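Local structure of UPF0255 protein VV1_0328 (3MVE) at residues V293-P298 against L359-E364; G201-Q206 against G270-G275; I40-G45 against D83-D88; A25-M30 against S327-Y332; I167-E172 against L184-T189. The protein probably hydrolyses carboxylic esters as an alpha/beta-hydrolase-fold member of the FrsA family. One frame throughout, in Å; residues are numbered along the deposited sequence.

Contact 1: V293-P298 against L359-E364; sequences VILGAP and LAMSLE
Ile294 and Met361 carry the backbone pairing of two strands. Ile294 N gives a hydrogen bond to Leu359 O at 2.8 Å. Met361 N returns one to Ile294 O at 3.0 Å. Gly296 N, just past the end of its strand, bonds to Met361 O at 2.9 Å. Met361 O also accepts from a water, which in turn accepts from Ala297 N. The strands run parallel, 12° apart, as neighbours inside the central sheet of the alpha/beta-hydrolase fold. Apolar contacts lie on both faces of the sheet. On one, Met361 CG stands between its own backbone N and carbonyl carbon (chi1 56°), and the chain turns back over the partner strand. Its CE presses on Val293 CG1 at 3.4 Å, a tight fit. Leu295 lies alongside, with its CG 4.1 Å from Met361 CG. On the other face, Ile294 CG1 rests 3.6 Å from Ala360 CB. Helix 394-413 covers Val293 and Leu359, while helix 371-379 packs on Ile294 and Ala360.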
# COMPACT_ATOMS: atom_id res chain seq x y z
N VAL A 293 -11.56 -14.10 -27.23
CA VAL A 293 -12.69 -14.65 -26.49
C VAL A 293 -13.20 -13.58 -25.53
O VAL A 293 -12.40 -12.92 -24.86
CB VAL A 293 -12.32 -15.86 -25.61
CG1 VAL A 293 -13.59 -16.41 -24.93
CG2 VAL A 293 -11.60 -16.93 -26.43
N ILE A 294 -14.51 -13.41 -25.46
CA ILE A 294 -15.05 -12.46 -24.51
C ILE A 294 -16.17 -13.09 -23.70
O ILE A 294 -16.93 -13.94 -24.18
CB ILE A 294 -15.55 -11.17 -25.20
CG1 ILE A 294 -16.60 -11.50 -26.27
CG2 ILE A 294 -14.37 -10.43 -25.81
CD1 ILE A 294 -17.27 -10.26 -26.85
N LEU A 295 -16.24 -12.69 -22.44
CA LEU A 295 -17.25 -13.21 -21.53
C LEU A 295 -17.93 -12.06 -20.80
O LEU A 295 -17.26 -11.21 -20.21
CB LEU A 295 -16.61 -14.16 -20.51
CG LEU A 295 -15.89 -15.38 -21.09
CD1 LEU A 295 -14.51 -14.99 -21.59
CD2 LEU A 295 -15.79 -16.46 -20.02
N GLY A 296 -19.26 -12.04 -20.87
CA GLY A 296 -20.05 -11.03 -20.20
C GLY A 296 -19.72 -9.60 -20.56
O GLY A 296 -19.82 -8.69 -19.73
N ALA A 297 -19.35 -9.39 -21.81
CA ALA A 297 -18.99 -8.06 -22.27
C ALA A 297 -20.18 -7.22 -22.72
O ALA A 297 -21.05 -7.71 -23.46
CB ALA A 297 -17.99 -8.17 -23.42
N PRO A 298 -20.26 -5.96 -22.24
CA PRO A 298 -21.35 -5.05 -22.61
C PRO A 298 -20.90 -4.46 -23.95
O PRO A 298 -20.01 -3.60 -24.00
CB PRO A 298 -21.34 -4.02 -21.49
CG PRO A 298 -19.86 -3.94 -21.15
CD PRO A 298 -19.46 -5.40 -21.14
N LEU A 359 -14.95 -15.47 -30.18
CA LEU A 359 -15.92 -16.27 -29.44
C LEU A 359 -16.54 -15.32 -28.40
O LEU A 359 -15.85 -14.83 -27.50
CB LEU A 359 -15.25 -17.44 -28.72
CG LEU A 359 -16.16 -18.23 -27.76
CD1 LEU A 359 -17.41 -18.69 -28.52
CD2 LEU A 359 -15.40 -19.43 -27.18
N ALA A 360 -17.83 -15.05 -28.52
CA ALA A 360 -18.49 -14.14 -27.59
C ALA A 360 -19.57 -14.86 -26.81
O ALA A 360 -20.53 -15.40 -27.39
CB ALA A 360 -19.08 -12.97 -28.35
N MET A 361 -19.44 -14.87 -25.50
CA MET A 361 -20.43 -15.55 -24.67
C MET A 361 -20.74 -14.82 -23.38
O MET A 361 -20.02 -13.91 -22.96
CB MET A 361 -19.94 -16.96 -24.38
CG MET A 361 -18.58 -17.01 -23.73
SD MET A 361 -17.92 -18.69 -23.62
CE MET A 361 -16.20 -18.42 -23.91
N SER A 362 -21.84 -15.21 -22.76
CA SER A 362 -22.26 -14.63 -21.49
C SER A 362 -23.29 -15.56 -20.89
O SER A 362 -23.83 -16.43 -21.58
CB SER A 362 -22.86 -13.23 -21.69
OG SER A 362 -23.99 -13.26 -22.56
N LEU A 363 -23.56 -15.40 -19.60
CA LEU A 363 -24.51 -16.25 -18.93
C LEU A 363 -25.95 -15.84 -19.17
O LEU A 363 -26.25 -14.67 -19.41
CB LEU A 363 -24.23 -16.28 -17.43
CG LEU A 363 -23.09 -17.19 -16.95
CD1 LEU A 363 -21.87 -17.08 -17.86
CD2 LEU A 363 -22.75 -16.80 -15.52
N GLU A 364 -26.83 -16.83 -19.11
CA GLU A 364 -28.26 -16.62 -19.29
C GLU A 364 -28.75 -15.55 -18.31
O GLU A 364 -28.55 -15.66 -17.10
CB GLU A 364 -28.99 -17.94 -19.05
CG GLU A 364 -30.51 -17.87 -19.18
CD GLU A 364 -30.95 -17.20 -20.47
OE1 GLU A 364 -30.94 -15.95 -20.52
OE2 GLU A 364 -31.30 -17.92 -21.43
O HOH W 1 -19.36 -11.34 -23.98

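Contact 2: G201-Q206 against G270-G275; sequences GLDSLQ and GFRFGG. With EDO (1,2-ethanediol), chain D.
The Arg272 guanidinium has C1 of an ethanediol molecule over one face, and Asp203 OD2 lies obliquely to it, 4.2 Å from Arg272 NH1. No N-H points at that oxygen, so only charge links the pair. The Asp203 carboxylate is held by Tyr137 and Arg54. Leu202 meets the Phe273 ring obliquely, CG to CD2 3.6 Å. With CG opposite its backbone N (chi1 -166°), Phe273 turns its ring to this leucine; Trp341 and Tyr244 also meet the ring. Between the segments, ethanediol O1 accepts from Leu202 N at 2.9 Å and from Phe273 N at 3.1 Å. Arg272 has a positive phi (52°) at the sharp turn between strand 266-271 and helix 273-284. This strand-turn-helix corresponds to the nucleophile elbow of alpha/beta-hydrolases; an arginine stands where the nucleophile usually sits. Two backbone N-H groups gripping one oxygen resemble an oxyanion hole. They could polarise a carbonyl oxygen placed there, although the ethanediol itself is probably from the crystallisation liquor.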
# COMPACT_ATOMS: atom_id res chain seq x y z
N GLY A 201 -12.65 -6.82 -15.91
CA GLY A 201 -13.55 -5.68 -16.02
C GLY A 201 -13.02 -4.35 -15.50
O GLY A 201 -11.82 -4.16 -15.31
N LEU A 202 -13.93 -3.40 -15.30
CA LEU A 202 -13.57 -2.09 -14.78
C LEU A 202 -13.54 -2.19 -13.25
O LEU A 202 -13.05 -1.28 -12.59
CB LEU A 202 -14.59 -1.04 -15.21
CG LEU A 202 -14.60 -0.61 -16.69
CD1 LEU A 202 -15.69 0.46 -16.91
CD2 LEU A 202 -13.23 -0.05 -17.07
N ASP A 203 -14.08 -3.28 -12.71
CA ASP A 203 -14.14 -3.50 -11.26
C ASP A 203 -13.22 -4.62 -10.76
O ASP A 203 -13.39 -5.12 -9.65
CB ASP A 203 -15.58 -3.83 -10.85
CG ASP A 203 -16.09 -5.14 -11.47
OD1 ASP A 203 -15.38 -5.75 -12.28
OD2 ASP A 203 -17.22 -5.56 -11.14
N SER A 204 -12.23 -5.01 -11.56
CA SER A 204 -11.33 -6.09 -11.18
C SER A 204 -9.87 -5.70 -11.43
O SER A 204 -9.60 -4.86 -12.27
CB SER A 204 -11.68 -7.35 -11.98
OG SER A 204 -10.89 -8.46 -11.59
N LEU A 205 -8.93 -6.29 -10.70
CA LEU A 205 -7.51 -5.95 -10.90
C LEU A 205 -6.85 -7.00 -11.80
O LEU A 205 -7.28 -8.16 -11.84
CB LEU A 205 -6.77 -5.89 -9.56
CG LEU A 205 -7.36 -5.05 -8.42
CD1 LEU A 205 -6.45 -5.16 -7.20
CD2 LEU A 205 -7.50 -3.59 -8.82
N GLN A 206 -5.79 -6.60 -12.50
CA GLN A 206 -5.09 -7.51 -13.39
C GLN A 206 -4.49 -8.70 -12.66
O GLN A 206 -4.24 -9.72 -13.27
CB GLN A 206 -3.99 -6.77 -14.17
CG GLN A 206 -2.80 -6.30 -13.34
CD GLN A 206 -1.66 -5.79 -14.21
OE1 GLN A 206 -1.54 -4.59 -14.46
NE2 GLN A 206 -0.83 -6.71 -14.70
N GLY A 270 -11.14 -11.12 -22.89
CA GLY A 270 -11.68 -9.93 -22.27
C GLY A 270 -12.90 -10.29 -21.45
O GLY A 270 -13.81 -10.98 -21.95
N PHE A 271 -12.90 -9.84 -20.20
CA PHE A 271 -14.00 -10.07 -19.27
C PHE A 271 -14.77 -8.76 -19.09
O PHE A 271 -14.18 -7.69 -18.87
CB PHE A 271 -13.45 -10.53 -17.92
CG PHE A 271 -12.83 -11.91 -17.94
CD1 PHE A 271 -13.62 -13.05 -17.90
CD2 PHE A 271 -11.44 -12.06 -18.01
CE1 PHE A 271 -13.05 -14.32 -17.94
CE2 PHE A 271 -10.86 -13.32 -18.04
CZ PHE A 271 -11.67 -14.47 -18.00
N ARG A 272 -16.09 -8.86 -19.16
CA ARG A 272 -16.95 -7.69 -18.98
C ARG A 272 -16.51 -6.54 -19.89
O ARG A 272 -16.30 -6.75 -21.09
CB ARG A 272 -16.94 -7.26 -17.51
CG ARG A 272 -17.30 -8.40 -16.58
CD ARG A 272 -18.19 -7.91 -15.46
NE ARG A 272 -19.26 -7.07 -15.97
CZ ARG A 272 -20.20 -6.52 -15.20
NH1 ARG A 272 -20.19 -6.73 -13.89
NH2 ARG A 272 -21.13 -5.76 -15.75
N PHE A 273 -16.37 -5.33 -19.35
CA PHE A 273 -15.97 -4.22 -20.21
C PHE A 273 -14.63 -4.54 -20.87
O PHE A 273 -14.35 -4.07 -21.97
CB PHE A 273 -15.89 -2.90 -19.43
CG PHE A 273 -15.82 -1.69 -20.33
CD1 PHE A 273 -16.82 -1.46 -21.28
CD2 PHE A 273 -14.74 -0.81 -20.28
CE1 PHE A 273 -16.74 -0.38 -22.16
CE2 PHE A 273 -14.66 0.28 -21.15
CZ PHE A 273 -15.66 0.49 -22.09
N GLY A 274 -13.82 -5.35 -20.21
CA GLY A 274 -12.56 -5.74 -20.80
C GLY A 274 -12.82 -6.37 -22.17
O GLY A 274 -12.05 -6.16 -23.10
N GLY A 275 -13.92 -7.12 -22.27
CA GLY A 275 -14.29 -7.76 -23.53
C GLY A 275 -14.58 -6.73 -24.62
O GLY A 275 -14.27 -6.95 -25.80
C1 EDO D . -17.71 -3.96 -15.97
O1 EDO D . -16.41 -4.08 -16.55
C2 EDO D . -18.53 -2.91 -16.72
O2 EDO D . -19.71 -3.52 -17.25

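Contact 3: I40-G45 against D83-D88; sequences IKEKNG and DEQWLD
A salt-bridge network of Lys41, Glu42 and Asp83 ties the C-terminal end of helix 31-44 to the loop between helices 64-76 and 98-113. Lys41 and Asp83 come from opposite directions. Lys41 NZ bonds to Asp83 OD2 at 2.6 Å, on the lone pair syn to the other oxygen. Glu42 OE2 is a second, long partner of Lys41 NZ at 3.9 Å. On the way to its ammonium, the lysine chain crosses the Trp86 indole, with Lys41 CD 3.7 Å from Trp86 CZ2. The ammonium is far from the ring, so any cation-pi attraction is weak. Gln85 slides past Lys41 in the other sense. Its CG is anti to the backbone N (chi1 -178°), and the extended chain carries the amide to the helix end. There Gln85 NE2 makes a weak hydrogen bond to Lys41 O at 3.5 Å and also bonds to Phe46 O. Lys41 O is shared, since it accepts from Gly45 N at 2.9 Å as well. The other oxygen of Asp83, OD1, accepts from Gln85 N at 2.8 Å and so steadies the turn that presents the glutamine. The arrangement is that of a helix C-terminus, ended by Gly45 with positive phi (70°), joined by a salt bridge and an amide to a type I beta turn whose first residue, Asp83, also forms an Asx turn.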
# COMPACT_ATOMS: atom_id res chain seq x y z
N ILE A 40 -35.21 2.50 -6.94
CA ILE A 40 -34.82 1.19 -7.47
C ILE A 40 -34.20 0.25 -6.42
O ILE A 40 -34.32 -0.97 -6.52
CB ILE A 40 -33.89 1.37 -8.70
CG1 ILE A 40 -34.72 1.99 -9.84
CG2 ILE A 40 -33.30 0.03 -9.13
CD1 ILE A 40 -33.94 2.31 -11.08
N LYS A 41 -33.55 0.83 -5.42
CA LYS A 41 -32.97 0.02 -4.35
C LYS A 41 -34.15 -0.55 -3.56
O LYS A 41 -34.16 -1.71 -3.17
CB LYS A 41 -32.10 0.89 -3.45
CG LYS A 41 -32.01 0.42 -2.01
CD LYS A 41 -31.35 1.50 -1.15
CE LYS A 41 -31.84 1.43 0.27
NZ LYS A 41 -31.91 2.80 0.86
N GLU A 42 -35.14 0.31 -3.33
CA GLU A 42 -36.33 -0.08 -2.60
C GLU A 42 -37.11 -1.11 -3.39
O GLU A 42 -37.65 -2.05 -2.82
CB GLU A 42 -37.19 1.15 -2.33
CG GLU A 42 -37.45 1.43 -0.86
CD GLU A 42 -36.19 1.36 -0.01
OE1 GLU A 42 -35.67 0.24 0.20
OE2 GLU A 42 -35.72 2.43 0.44
N LYS A 43 -37.16 -0.94 -4.71
CA LYS A 43 -37.89 -1.86 -5.58
C LYS A 43 -37.24 -3.25 -5.61
O LYS A 43 -37.92 -4.26 -5.46
CB LYS A 43 -37.95 -1.29 -6.99
N ASN A 44 -35.92 -3.29 -5.79
CA ASN A 44 -35.20 -4.55 -5.83
C ASN A 44 -35.22 -5.26 -4.47
O ASN A 44 -35.44 -6.47 -4.40
CB ASN A 44 -33.74 -4.33 -6.24
CG ASN A 44 -33.60 -3.78 -7.65
OD1 ASN A 44 -34.46 -4.01 -8.50
ND2 ASN A 44 -32.51 -3.07 -7.90
N GLY A 45 -34.99 -4.50 -3.40
CA GLY A 45 -34.97 -5.09 -2.08
C GLY A 45 -33.77 -6.00 -1.86
O GLY A 45 -33.86 -6.97 -1.10
N ASP A 83 -26.35 1.94 5.43
CA ASP A 83 -27.72 1.56 5.13
C ASP A 83 -27.88 0.14 5.67
O ASP A 83 -27.20 -0.78 5.23
CB ASP A 83 -27.95 1.56 3.62
CG ASP A 83 -29.42 1.40 3.25
OD1 ASP A 83 -30.13 0.60 3.89
OD2 ASP A 83 -29.85 2.08 2.29
N GLU A 84 -28.78 -0.04 6.64
CA GLU A 84 -28.99 -1.35 7.22
C GLU A 84 -29.56 -2.35 6.23
O GLU A 84 -29.54 -3.54 6.50
CB GLU A 84 -29.89 -1.25 8.45
CG GLU A 84 -29.18 -0.72 9.68
CD GLU A 84 -28.00 -1.59 10.09
OE1 GLU A 84 -27.97 -2.79 9.72
OE2 GLU A 84 -27.12 -1.08 10.81
N GLN A 85 -30.05 -1.89 5.08
CA GLN A 85 -30.58 -2.82 4.08
C GLN A 85 -29.41 -3.53 3.40
O GLN A 85 -29.53 -4.69 2.98
CB GLN A 85 -31.40 -2.09 3.01
CG GLN A 85 -32.02 -3.04 1.96
CD GLN A 85 -32.61 -2.32 0.75
OE1 GLN A 85 -33.30 -1.30 0.89
NE2 GLN A 85 -32.37 -2.87 -0.44
N TRP A 86 -28.28 -2.83 3.28
CA TRP A 86 -27.11 -3.41 2.63
C TRP A 86 -26.14 -3.91 3.68
O TRP A 86 -25.38 -3.14 4.28
CB TRP A 86 -26.44 -2.40 1.68
CG TRP A 86 -27.30 -2.06 0.48
CD1 TRP A 86 -28.31 -2.83 -0.05
CD2 TRP A 86 -27.19 -0.92 -0.38
NE1 TRP A 86 -28.82 -2.23 -1.18
CE2 TRP A 86 -28.15 -1.06 -1.41
CE3 TRP A 86 -26.36 0.21 -0.39
CZ2 TRP A 86 -28.30 -0.11 -2.43
CZ3 TRP A 86 -26.51 1.15 -1.40
CH2 TRP A 86 -27.47 0.98 -2.41
N LEU A 87 -26.19 -5.23 3.88
CA LEU A 87 -25.40 -5.94 4.88
C LEU A 87 -23.91 -5.67 4.85
O LEU A 87 -23.24 -5.74 5.89
CB LEU A 87 -25.66 -7.44 4.77
CG LEU A 87 -27.11 -7.91 4.97
CD1 LEU A 87 -27.20 -9.43 4.78
CD2 LEU A 87 -27.59 -7.54 6.38
N ASP A 88 -23.39 -5.35 3.67
CA ASP A 88 -21.96 -5.11 3.51
C ASP A 88 -21.53 -3.66 3.64
O ASP A 88 -20.45 -3.30 3.18
CB ASP A 88 -21.49 -5.66 2.15
CG ASP A 88 -22.22 -5.01 0.98
OD1 ASP A 88 -23.45 -4.78 1.11
OD2 ASP A 88 -21.58 -4.75 -0.06

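Contact 4: A25-M30 against S327-Y332; sequences ALTQYM and SVVDIY
Tyr29 and Val329 form a single backbone bridge, in which Val329 N bonds to Gln28 O at 2.7 Å and Met30 N to Val329 O at 2.9 Å. The end-to-end directions of the touching parts are 64° apart, and the pairing stops at this one bridge. A water extends the link, accepting from Gln28 N and donating to Ser327 O. Among the side chains, Tyr29 and Val329 lie side by side and point the same way. Val329 CG1 is anti to its backbone N (chi1 -175°) and reaches Tyr29 CE1 at 3.6 Å, while Val329 CB makes an off-centre CH-pi contact with the ring. Ile331 CG1 comes to the ring edge, 3.8 Å from Tyr29 CE1. The other branch of Val329, CG2, meets Thr27 CG2 at 3.9 Å. Met30 crosses Val328 at about a right angle, with SD 4.0 Å from Val328 CG1. Met30 and Asp330 are N-cap residues of helices 31-44 and 331-337; Asp330 OD1 accepts from Ser333 N, and Ile331 N bonds to Ser33 OG. The backbone bonds fix the starts of the two helices against each other. The tyrosine is buried among apolar groups, but its hydroxyl is satisfied by Asp318.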
# COMPACT_ATOMS: atom_id res chain seq x y z
N ALA A 25 -21.12 5.02 0.27
CA ALA A 25 -21.42 6.44 0.49
C ALA A 25 -20.39 7.38 -0.14
O ALA A 25 -20.53 8.61 -0.06
CB ALA A 25 -21.52 6.73 2.01
N LEU A 26 -19.38 6.82 -0.79
CA LEU A 26 -18.35 7.66 -1.39
C LEU A 26 -18.76 8.43 -2.64
O LEU A 26 -18.30 9.55 -2.85
CB LEU A 26 -17.10 6.83 -1.69
CG LEU A 26 -16.19 6.50 -0.49
CD1 LEU A 26 -15.15 5.47 -0.91
CD2 LEU A 26 -15.51 7.78 0.02
N THR A 27 -19.62 7.84 -3.47
CA THR A 27 -20.04 8.50 -4.68
C THR A 27 -21.17 9.51 -4.45
O THR A 27 -22.19 9.21 -3.82
CB THR A 27 -20.46 7.46 -5.74
OG1 THR A 27 -19.44 6.44 -5.82
CG2 THR A 27 -20.60 8.12 -7.11
N GLN A 28 -20.97 10.72 -4.96
CA GLN A 28 -21.93 11.82 -4.82
C GLN A 28 -22.90 11.91 -5.99
O GLN A 28 -22.48 11.97 -7.14
CB GLN A 28 -21.16 13.13 -4.68
CG GLN A 28 -20.49 13.29 -3.33
CD GLN A 28 -21.51 13.54 -2.23
OE1 GLN A 28 -22.50 12.82 -2.11
NE2 GLN A 28 -21.27 14.58 -1.44
N TYR A 29 -24.19 11.94 -5.68
CA TYR A 29 -25.22 12.02 -6.70
C TYR A 29 -26.06 13.28 -6.55
O TYR A 29 -26.21 13.81 -5.45
CB TYR A 29 -26.15 10.80 -6.61
CG TYR A 29 -25.53 9.53 -7.11
CD1 TYR A 29 -25.73 9.10 -8.42
CD2 TYR A 29 -24.71 8.76 -6.28
CE1 TYR A 29 -25.13 7.95 -8.89
CE2 TYR A 29 -24.10 7.62 -6.74
CZ TYR A 29 -24.31 7.22 -8.05
OH TYR A 29 -23.68 6.09 -8.52
N MET A 30 -26.60 13.75 -7.67
CA MET A 30 -27.46 14.93 -7.64
C MET A 30 -28.78 14.46 -7.02
O MET A 30 -29.22 13.33 -7.24
CB MET A 30 -27.70 15.45 -9.06
CG MET A 30 -26.51 16.18 -9.67
SD MET A 30 -26.08 17.70 -8.78
CE MET A 30 -27.43 18.78 -9.40
N SER A 327 -17.26 14.13 -10.59
CA SER A 327 -17.24 14.70 -9.25
C SER A 327 -18.63 14.48 -8.64
O SER A 327 -18.76 13.92 -7.55
CB SER A 327 -16.91 16.19 -9.29
OG SER A 327 -17.94 16.92 -9.93
N VAL A 328 -19.67 14.95 -9.33
CA VAL A 328 -21.03 14.74 -8.86
C VAL A 328 -21.72 14.01 -10.00
O VAL A 328 -21.54 14.37 -11.17
CB VAL A 328 -21.78 16.05 -8.58
CG1 VAL A 328 -22.84 15.80 -7.51
CG2 VAL A 328 -20.81 17.14 -8.16
N VAL A 329 -22.50 12.99 -9.67
CA VAL A 329 -23.14 12.19 -10.70
C VAL A 329 -24.61 12.43 -10.96
O VAL A 329 -25.44 12.46 -10.05
CB VAL A 329 -22.98 10.70 -10.39
CG1 VAL A 329 -23.53 9.87 -11.54
CG2 VAL A 329 -21.51 10.38 -10.12
N ASP A 330 -24.92 12.60 -12.24
CA ASP A 330 -26.29 12.77 -12.70
C ASP A 330 -26.54 11.51 -13.53
O ASP A 330 -26.03 11.38 -14.64
CB ASP A 330 -26.44 14.03 -13.54
CG ASP A 330 -27.84 14.20 -14.10
OD1 ASP A 330 -28.19 13.49 -15.06
OD2 ASP A 330 -28.60 15.03 -13.57
N ILE A 331 -27.32 10.58 -12.99
CA ILE A 331 -27.61 9.34 -13.67
C ILE A 331 -28.21 9.52 -15.07
O ILE A 331 -27.98 8.70 -15.96
CB ILE A 331 -28.55 8.43 -12.82
CG1 ILE A 331 -27.92 8.20 -11.44
CG2 ILE A 331 -28.73 7.08 -13.50
CD1 ILE A 331 -28.79 7.36 -10.50
N TYR A 332 -28.98 10.58 -15.26
CA TYR A 332 -29.59 10.83 -16.56
C TYR A 332 -28.53 11.17 -17.60
O TYR A 332 -28.50 10.59 -18.69
CB TYR A 332 -30.60 11.96 -16.43
CG TYR A 332 -31.68 11.60 -15.45
CD1 TYR A 332 -32.67 10.67 -15.79
CD2 TYR A 332 -31.69 12.14 -14.17
CE1 TYR A 332 -33.64 10.30 -14.87
CE2 TYR A 332 -32.65 11.76 -13.25
CZ TYR A 332 -33.62 10.85 -13.60
OH TYR A 332 -34.58 10.50 -12.69
O HOH W 2 -18.38 11.39 -6.66

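Contact 5: I167-E172 against L184-T189; sequences IIKQLE and LHLTNT
Ile168 and His185 sit side by side on one face of the sheet, as the non-hydrogen-bonded pair of an antiparallel hairpin. Ile168 CG2 stands over one face of the imidazole, offset toward the rim. Ile168 CG1 lies anti to the carbonyl carbon (chi1 -63°), and the extended chain carries CD1 to His185 CD2 at 3.5 Å. The pairs before and after are hydrogen-bonded. Ile167 N bonds to Leu186 O at 2.9 Å, and Leu186 N to Ile167 O at 2.6 Å. Lys169 N meets Leu184 O at 2.8 Å and Leu184 N meets Lys169 O at 2.7 Å. On the face away from the histidine, Lys169 CE passes 4.1 Å from Leu186 CD1. Ile167 CD1 bends over the outgoing turn to Asn188 CA at 3.5 Å. A second shell fixes the imidazole: NE2 is hydrogen-bonded to Tyr157 OH, and ND1 to Met224 O. Strand 167-174 is the outermost strand at this end of the sheet within the chain. Strand 179-186 continues antiparallel onto strand 223-227. Helices 144-163 and 210-217 pack on the Ile168 face.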
# COMPACT_ATOMS: atom_id res chain seq x y z
N ILE A 167 7.06 -18.77 -13.84
CA ILE A 167 7.70 -17.47 -13.95
C ILE A 167 6.68 -16.35 -14.17
O ILE A 167 5.78 -16.46 -15.03
CB ILE A 167 8.72 -17.40 -15.12
CG1 ILE A 167 9.81 -18.46 -14.96
CG2 ILE A 167 9.40 -16.04 -15.13
CD1 ILE A 167 9.40 -19.86 -15.32
N ILE A 168 6.82 -15.29 -13.39
CA ILE A 168 5.94 -14.13 -13.51
C ILE A 168 6.81 -12.90 -13.58
O ILE A 168 7.51 -12.56 -12.62
CB ILE A 168 4.99 -13.99 -12.31
CG1 ILE A 168 4.05 -15.19 -12.23
CG2 ILE A 168 4.19 -12.71 -12.45
CD1 ILE A 168 2.88 -15.02 -11.24
N LYS A 169 6.76 -12.22 -14.71
CA LYS A 169 7.56 -11.02 -14.91
C LYS A 169 6.70 -9.77 -14.93
O LYS A 169 5.70 -9.71 -15.64
CB LYS A 169 8.34 -11.12 -16.21
CG LYS A 169 9.33 -12.29 -16.24
CD LYS A 169 10.03 -12.40 -17.59
CE LYS A 169 10.92 -13.64 -17.64
NZ LYS A 169 12.06 -13.54 -16.69
N GLN A 170 7.07 -8.78 -14.14
CA GLN A 170 6.31 -7.55 -14.12
C GLN A 170 6.98 -6.67 -15.15
O GLN A 170 8.15 -6.32 -15.01
CB GLN A 170 6.38 -6.90 -12.74
CG GLN A 170 5.30 -5.87 -12.53
CD GLN A 170 5.41 -5.17 -11.19
OE1 GLN A 170 6.35 -4.41 -10.95
NE2 GLN A 170 4.46 -5.44 -10.29
N LEU A 171 6.23 -6.33 -16.20
CA LEU A 171 6.75 -5.50 -17.28
C LEU A 171 6.29 -4.05 -17.13
O LEU A 171 5.20 -3.78 -16.64
CB LEU A 171 6.26 -6.04 -18.63
CG LEU A 171 6.84 -7.35 -19.18
CD1 LEU A 171 7.02 -8.38 -18.09
CD2 LEU A 171 5.92 -7.88 -20.25
N GLU A 172 7.14 -3.13 -17.57
CA GLU A 172 6.81 -1.72 -17.52
C GLU A 172 7.07 -1.13 -18.90
O GLU A 172 8.21 -1.07 -19.36
CB GLU A 172 7.62 -1.00 -16.44
CG GLU A 172 7.24 -1.44 -15.03
CD GLU A 172 7.76 -0.50 -13.95
OE1 GLU A 172 8.96 -0.18 -13.97
OE2 GLU A 172 6.96 -0.10 -13.07
N LEU A 184 3.57 -10.78 -16.98
CA LEU A 184 3.74 -11.89 -17.91
C LEU A 184 3.91 -13.18 -17.13
O LEU A 184 4.89 -13.34 -16.39
CB LEU A 184 4.97 -11.66 -18.82
CG LEU A 184 5.25 -12.77 -19.84
CD1 LEU A 184 4.07 -12.87 -20.83
CD2 LEU A 184 6.54 -12.45 -20.62
N HIS A 185 2.96 -14.09 -17.29
CA HIS A 185 2.98 -15.37 -16.60
C HIS A 185 3.44 -16.45 -17.58
O HIS A 185 2.88 -16.60 -18.66
CB HIS A 185 1.58 -15.70 -16.07
CG HIS A 185 0.99 -14.65 -15.19
ND1 HIS A 185 0.63 -13.40 -15.65
CD2 HIS A 185 0.64 -14.68 -13.88
CE1 HIS A 185 0.07 -12.71 -14.67
NE2 HIS A 185 0.07 -13.47 -13.58
N LEU A 186 4.47 -17.20 -17.19
CA LEU A 186 5.00 -18.23 -18.08
C LEU A 186 5.25 -19.55 -17.37
O LEU A 186 5.58 -19.58 -16.18
CB LEU A 186 6.32 -17.75 -18.70
CG LEU A 186 6.37 -16.41 -19.44
CD1 LEU A 186 7.58 -15.61 -18.95
CD2 LEU A 186 6.43 -16.64 -20.97
N THR A 187 5.08 -20.64 -18.09
CA THR A 187 5.34 -21.95 -17.51
C THR A 187 6.86 -22.11 -17.43
O THR A 187 7.38 -22.80 -16.54
CB THR A 187 4.74 -23.07 -18.37
OG1 THR A 187 5.08 -22.87 -19.75
CG2 THR A 187 3.22 -23.09 -18.21
N ASN A 188 7.56 -21.46 -18.35
CA ASN A 188 9.02 -21.48 -18.41
C ASN A 188 9.50 -20.53 -19.50
O ASN A 188 8.69 -19.99 -20.25
CB ASN A 188 9.55 -22.89 -18.70
CG ASN A 188 9.20 -23.38 -20.09
OD1 ASN A 188 9.64 -22.81 -21.09
ND2 ASN A 188 8.42 -24.44 -20.16
N THR A 189 10.80 -20.32 -19.58
CA THR A 189 11.36 -19.45 -20.60
C THR A 189 12.32 -20.26 -21.46
O THR A 189 13.34 -19.74 -21.93
CB THR A 189 12.13 -18.28 -19.97
OG1 THR A 189 13.23 -18.78 -19.20
CG2 THR A 189 11.22 -17.45 -19.07

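In the fold
Contacts 1, 2 and 5 belong to one sheet. Contacts 1 and 2 touch, their centres 12 Å apart, because strand 266-271 lies beside strand 291-295; Leu295 O is 2.8 Å from Arg272 N, probably hydrogen-bonded. Contact 1 thus lies beside the turn whose oxyanion-hole-like site holds the ethanediol in contact 2. Contact 5 lies toward the opposite end of the sheet, its centre 20 Å from that of contact 2, with nearest atoms about 5 Å apart. Contacts 3 and 4 both involve helix 31-44, at its end and just before its start, with centres 18 Å apart. Contact 4 closes the long chain loop that encloses contacts 2, 3 and 5. Contacts 3 and 5 are 43 Å apart, centre to centre.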